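Local coordinates for sulfur oxygenase/reductase (Halothiobacillus neapolitanus, PDB 6QPA), which probably oxidises and disproportionates elemental sulfur with molecular oxygen at a mononuclear non-haem iron centre, at residues His86-Glu89 with Glu90-Asp94. Residues are numbered along the deposited sequence; the frame is centred on the assembly and turned at random.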
loop_
_atom_site.group_PDB
_atom_site.type_symbol
_atom_site.label_atom_id
_atom_site.label_comp_id
_atom_site.label_asym_id
_atom_site.label_seq_id
_atom_site.Cartn_x
_atom_site.Cartn_y
_atom_site.Cartn_z
ATOM N N HIS A 86 -27.522 -21.321 61.616
ATOM C CA HIS A 86 -27.575 -20.101 62.416
ATOM C C HIS A 86 -26.313 -19.274 62.247
ATOM O O HIS A 86 -26.371 -18.041 62.226
ATOM C CB HIS A 86 -27.765 -20.420 63.903
ATOM C CG HIS A 86 -27.829 -19.191 64.765
ATOM N ND1 HIS A 86 -26.718 -18.647 65.378
ATOM C CD2 HIS A 86 -28.862 -18.370 65.074
ATOM C CE1 HIS A 86 -27.067 -17.564 66.048
ATOM N NE2 HIS A 86 -28.365 -17.377 65.884
ATOM N N SER A 87 -25.160 -19.935 62.153
ATOM C CA SER A 87 -23.913 -19.202 61.992
ATOM C C SER A 87 -23.920 -18.388 60.709
ATOM O O SER A 87 -23.510 -17.222 60.702
ATOM C CB SER A 87 -22.731 -20.163 62.038
ATOM O OG SER A 87 -22.669 -20.759 63.327
ATOM N N HIS A 88 -24.396 -18.975 59.616
ATOM C CA HIS A 88 -24.444 -18.234 58.364
ATOM C C HIS A 88 -25.423 -17.069 58.451
ATOM O O HIS A 88 -25.106 -15.944 58.043
ATOM C CB HIS A 88 -24.806 -19.180 57.219
ATOM C CG HIS A 88 -24.902 -18.516 55.877
ATOM N ND1 HIS A 88 -26.089 -18.418 55.180
ATOM C CD2 HIS A 88 -23.966 -17.918 55.106
ATOM C CE1 HIS A 88 -25.877 -17.798 54.033
ATOM N NE2 HIS A 88 -24.594 -17.490 53.960
ATOM N N GLU A 89 -26.619 -17.316 58.989
ATOM C CA GLU A 89 -27.617 -16.256 59.104
ATOM C C GLU A 89 -27.135 -15.141 60.017
ATOM O O GLU A 89 -27.414 -13.962 59.776
ATOM C CB GLU A 89 -28.936 -16.833 59.620
ATOM C CG GLU A 89 -29.630 -17.790 58.645
ATOM C CD GLU A 89 -30.132 -17.089 57.393
ATOM O OE1 GLU A 89 -30.580 -15.918 57.489
ATOM O OE2 GLU A 89 -30.069 -17.692 56.301
ATOM N N GLU A 90 -26.422 -15.497 61.082
ATOM C CA GLU A 90 -25.935 -14.483 61.998
ATOM C C GLU A 90 -24.846 -13.636 61.354
ATOM O O GLU A 90 -24.839 -12.406 61.494
ATOM C CB GLU A 90 -25.422 -15.153 63.265
ATOM C CG GLU A 90 -25.002 -14.181 64.312
ATOM C CD GLU A 90 -24.680 -14.873 65.614
ATOM O OE1 GLU A 90 -23.734 -15.693 65.628
ATOM O OE2 GLU A 90 -25.402 -14.624 66.610
ATOM N N MET A 91 -23.925 -14.274 60.633
ATOM C CA MET A 91 -22.905 -13.519 59.919
ATOM C C MET A 91 -23.546 -12.520 58.961
ATOM O O MET A 91 -23.177 -11.341 58.947
ATOM C CB MET A 91 -21.966 -14.478 59.185
ATOM C CG MET A 91 -20.770 -13.804 58.489
ATOM S SD MET A 91 -21.192 -13.009 56.904
ATOM C CE MET A 91 -21.973 -14.375 56.006
ATOM N N HIS A 92 -24.523 -12.972 58.157
ATOM C CA HIS A 92 -25.222 -12.056 57.254
ATOM C C HIS A 92 -25.895 -10.917 58.013
ATOM O O HIS A 92 -25.913 -9.775 57.546
ATOM C CB HIS A 92 -26.281 -12.795 56.435
ATOM C CG HIS A 92 -25.804 -13.261 55.098
ATOM N ND1 HIS A 92 -25.438 -12.389 54.097
ATOM C CD2 HIS A 92 -25.678 -14.506 54.580
ATOM C CE1 HIS A 92 -25.079 -13.076 53.027
ATOM N NE2 HIS A 92 -25.215 -14.364 53.293
ATOM N N HIS A 93 -26.476 -11.211 59.172
ATOM C CA HIS A 93 -27.104 -10.165 59.961
ATOM C C HIS A 93 -26.069 -9.193 60.506
ATOM O O HIS A 93 -26.217 -7.974 60.376
ATOM C CB HIS A 93 -27.919 -10.782 61.101
ATOM C CG HIS A 93 -28.382 -9.770 62.097
ATOM N ND1 HIS A 93 -29.564 -9.071 61.959
ATOM C CD2 HIS A 93 -27.802 -9.312 63.231
ATOM C CE1 HIS A 93 -29.694 -8.235 62.969
ATOM N NE2 HIS A 93 -28.638 -8.357 63.751
ATOM N N ASP A 94 -25.011 -9.720 61.128
ATOM C CA ASP A 94 -24.024 -8.876 61.782
ATOM C C ASP A 94 -23.240 -8.022 60.794
ATOM O O ASP A 94 -22.712 -6.978 61.181
ATOM C CB ASP A 94 -23.060 -9.730 62.616
ATOM C CG ASP A 94 -23.732 -10.388 63.833
ATOM O OD1 ASP A 94 -24.893 -10.067 64.157
ATOM O OD2 ASP A 94 -23.077 -11.234 64.477
#
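His88 and His92, one helical turn apart on helix 85-94, both bind the iron(III) ion through NE2, and this shared metal brings the two NE2 atoms to 3.3 Å of each other without a hydrogen bond between them. Along the same turn His92 N donates to His88 O at 3.0 Å in a nearly straight bond (173° at the hydrogen). Equivalent bonds run from Glu90 N to His86 O (2.8 Å), from Met91 N to Ser87 O and from His93 N to Glu89 O. The two imidazoles project in the same direction from the helix, but their planes stand at 86°: the edge of His92 is turned to the face of His88 in an offset edge-to-face pair, with His92 CD2 over that face, 3.2 Å from His88 NE2. With CG of His88 anti to the backbone N (chi1 179°), its ring projects to the metal; iron at NE2 and the hydroxyl of Tyr118, hydrogen-bonded to ND1 and also to Glu89 OE2, which Ser205 OG grips as well, together probably fix the ring's rotation. The Met91 side chain folds back beyond CG and sets its CE 4.2 Å from His88 CD2 and above one face of the His92 ring, displaced toward its rim. Farther round the helix, Glu90 OE2 approaches His86 CE1 obliquely at 3.4 Å, while OE1 is hydrogen-bonded to His39 NE2. His88 and His92 belong to an HExxH sequence, and Glu116 from strand 110-125 completes the facial triad of two histidines and one carboxylate at this mononuclear iron site.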